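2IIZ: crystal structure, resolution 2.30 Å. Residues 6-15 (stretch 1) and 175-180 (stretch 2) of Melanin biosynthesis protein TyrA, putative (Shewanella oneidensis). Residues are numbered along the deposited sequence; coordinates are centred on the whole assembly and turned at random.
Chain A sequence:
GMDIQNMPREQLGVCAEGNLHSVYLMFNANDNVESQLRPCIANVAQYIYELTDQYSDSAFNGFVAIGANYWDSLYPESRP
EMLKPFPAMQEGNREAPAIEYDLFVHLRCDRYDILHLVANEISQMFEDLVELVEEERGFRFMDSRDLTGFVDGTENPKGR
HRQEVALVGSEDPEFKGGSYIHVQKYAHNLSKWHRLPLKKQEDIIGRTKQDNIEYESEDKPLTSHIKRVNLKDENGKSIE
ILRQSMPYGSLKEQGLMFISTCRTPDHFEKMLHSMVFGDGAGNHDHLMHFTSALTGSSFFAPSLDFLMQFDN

Stretch 1, residues 6-15: NMPREQLGVC
Stretch 2 175-180: FKGGSY

Two stretches whose touching residues are at least 165 apart in sequence can pack closely without a direct hydrogen bond among the modelled atoms; residues 6-15 and 175-180 of TyrA illustrate this, with one water bridging the backbones. Together the stretches bury 274 Å².

Stretch 2 opens with a type II turn from Phe175 to Gly178, closed by Gly178 N to Phe175 O at 3.0 Å. Phe175 (chi1 m) directs its CA-to-CB bond away from the contact. Lys176, at phi/psi -55/136, extends t, t, t as far as modelled, and Lys176 CE lies 4.2 Å from Asn6 CA. Its carbonyl is approached more closely: Lys176 O is 3.1 Å from Pro8 CB, the proline ring being C-gamma exo and its CB pointing toward stretch 2.

At Gly177, phi/psi of 97/-8 would jam a side chain against the preceding carbonyl, and an ideal CB on Gly177 would also sit a tight 3.4 Å from Pro8 CB. Gly177 CA lies 4.4 Å from Glu10 CA. Gly177 O then faces the extended Glu10 (-67/148), 3.4 Å from Glu10 CA in a CA-H...O contact with 130° at the hydrogen, and 3.3 Å from Glu10 CB. The Glu10 side chain (chi1 p) leads away at its end. Gly177 O is 4.5 Å from Gln11 N, too far for a direct bond; a water bridges the gap, accepting from Gln11 N at 2.9 Å and donating to Gly177 O at 2.6 Å.

Gly178 (-100/163) makes no contact across the stretches and leads into the strand at Ser179 and Tyr180. Here stretch 1 folds through a type I turn, Gln11 to Val14, with a weak Val14 N to Gln11 O bond of 3.5 Å. The register rises in both stretches, from Glu10-Gly177 to Val14-Ser179. Val14 and Ser179, both t, point toward each other's stretch: Val14 CG1 meets Ser179 CB at 3.7 Å, although Val14 CA and Ser179 CA remain 7.5 Å apart.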

# COMPACT_ATOMS: atom_id res chain seq x y z
N ASN A 6 -28.35 -3.37 -27.66
CA ASN A 6 -28.03 -2.88 -26.28
C ASN A 6 -26.97 -1.77 -26.27
O ASN A 6 -25.84 -1.99 -25.82
N MSE A 7 -27.37 -0.58 -26.74
CA MSE A 7 -26.45 0.57 -26.96
C MSE A 7 -25.61 1.03 -25.74
O MSE A 7 -24.49 1.48 -25.92
CB MSE A 7 -27.23 1.77 -27.55
CG MSE A 7 -26.37 2.93 -28.14
SE MSE A 7 -25.67 2.70 -30.01
CE MSE A 7 -24.80 4.50 -30.33
N PRO A 8 -26.14 0.91 -24.50
CA PRO A 8 -25.29 1.43 -23.45
C PRO A 8 -24.16 0.45 -23.16
O PRO A 8 -24.35 -0.76 -23.28
CB PRO A 8 -26.22 1.55 -22.24
CG PRO A 8 -27.58 1.21 -22.73
CD PRO A 8 -27.39 0.38 -23.95
N ARG A 9 -23.00 0.99 -22.80
CA ARG A 9 -21.85 0.17 -22.50
C ARG A 9 -21.53 0.28 -21.02
O ARG A 9 -21.24 1.37 -20.52
CB ARG A 9 -20.64 0.62 -23.31
CG ARG A 9 -20.80 0.43 -24.79
CD ARG A 9 -19.64 1.09 -25.53
NE ARG A 9 -19.78 2.54 -25.55
CZ ARG A 9 -18.84 3.39 -25.95
NH1 ARG A 9 -17.66 2.96 -26.38
NH2 ARG A 9 -19.09 4.69 -25.92
N GLU A 10 -21.59 -0.86 -20.33
CA GLU A 10 -21.24 -0.88 -18.93
C GLU A 10 -19.75 -0.60 -18.78
O GLU A 10 -18.94 -0.96 -19.66
CB GLU A 10 -21.58 -2.23 -18.29
CG GLU A 10 -20.60 -3.39 -18.57
CD GLU A 10 -21.04 -4.23 -19.75
OE1 GLU A 10 -21.67 -3.66 -20.65
OE2 GLU A 10 -20.76 -5.45 -19.76
N GLN A 11 -19.38 0.04 -17.67
CA GLN A 11 -17.98 0.21 -17.33
C GLN A 11 -17.40 -1.14 -17.01
O GLN A 11 -18.04 -1.98 -16.37
CB GLN A 11 -17.82 1.16 -16.15
CG GLN A 11 -18.21 2.57 -16.50
CD GLN A 11 -17.95 3.53 -15.39
OE1 GLN A 11 -16.81 3.75 -15.01
NE2 GLN A 11 -19.01 4.11 -14.85
N LEU A 12 -16.16 -1.36 -17.45
CA LEU A 12 -15.60 -2.70 -17.50
C LEU A 12 -15.20 -3.22 -16.13
O LEU A 12 -15.10 -4.43 -15.95
CB LEU A 12 -14.41 -2.73 -18.45
CG LEU A 12 -14.69 -2.34 -19.90
CD1 LEU A 12 -13.42 -2.44 -20.73
CD2 LEU A 12 -15.78 -3.23 -20.48
N GLY A 13 -14.97 -2.33 -15.18
CA GLY A 13 -14.47 -2.75 -13.86
C GLY A 13 -15.56 -3.26 -12.94
O GLY A 13 -15.27 -3.77 -11.87
N VAL A 14 -16.82 -3.14 -13.35
CA VAL A 14 -17.93 -3.48 -12.46
C VAL A 14 -18.02 -4.97 -12.29
O VAL A 14 -18.18 -5.45 -11.15
CB VAL A 14 -19.28 -3.01 -13.00
CG1 VAL A 14 -20.40 -3.44 -12.05
CG2 VAL A 14 -19.30 -1.48 -13.15
N CYS A 15 -17.93 -5.68 -13.41
CA CYS A 15 -18.02 -7.14 -13.44
C CYS A 15 -16.66 -7.82 -13.62
O CYS A 15 -16.60 -9.04 -13.79
CB CYS A 15 -18.92 -7.58 -14.58
SG CYS A 15 -20.63 -7.07 -14.44
N PHE A 175 -30.91 3.94 -17.71
CA PHE A 175 -29.71 3.56 -16.92
C PHE A 175 -29.23 2.11 -17.07
O PHE A 175 -28.40 1.63 -16.29
CB PHE A 175 -29.97 3.88 -15.45
CG PHE A 175 -30.27 5.33 -15.21
CD1 PHE A 175 -29.24 6.24 -15.02
CD2 PHE A 175 -31.59 5.78 -15.20
CE1 PHE A 175 -29.51 7.58 -14.81
CE2 PHE A 175 -31.88 7.12 -14.99
CZ PHE A 175 -30.84 8.03 -14.80
N LYS A 176 -29.74 1.43 -18.09
CA LYS A 176 -29.27 0.10 -18.47
C LYS A 176 -27.77 0.17 -18.71
O LYS A 176 -27.28 1.10 -19.35
CB LYS A 176 -30.01 -0.38 -19.73
CG LYS A 176 -29.47 -1.67 -20.36
CD LYS A 176 -30.39 -2.21 -21.47
CE LYS A 176 -29.65 -3.18 -22.40
N GLY A 177 -27.04 -0.81 -18.19
CA GLY A 177 -25.57 -0.79 -18.21
C GLY A 177 -24.96 -0.28 -16.91
O GLY A 177 -23.75 -0.35 -16.72
N GLY A 178 -25.79 0.23 -16.01
CA GLY A 178 -25.31 0.74 -14.73
C GLY A 178 -25.51 -0.26 -13.62
O GLY A 178 -26.28 -1.20 -13.76
N SER A 179 -24.81 -0.06 -12.50
CA SER A 179 -24.92 -0.94 -11.33
C SER A 179 -25.11 -0.16 -10.00
O SER A 179 -24.63 0.97 -9.84
CB SER A 179 -23.67 -1.83 -11.26
OG SER A 179 -23.76 -2.81 -10.25
N TYR A 180 -25.82 -0.77 -9.05
CA TYR A 180 -25.96 -0.17 -7.71
C TYR A 180 -24.83 -0.68 -6.82
O TYR A 180 -24.64 -1.89 -6.65
CB TYR A 180 -27.32 -0.48 -7.09
CG TYR A 180 -28.49 0.22 -7.76
CD1 TYR A 180 -28.82 1.54 -7.44
CD2 TYR A 180 -29.26 -0.42 -8.72
CE1 TYR A 180 -29.91 2.19 -8.07
CE2 TYR A 180 -30.34 0.21 -9.34
CZ TYR A 180 -30.66 1.51 -9.02
OH TYR A 180 -31.74 2.13 -9.65
O HOH W 1 -21.49 0.53 -15.72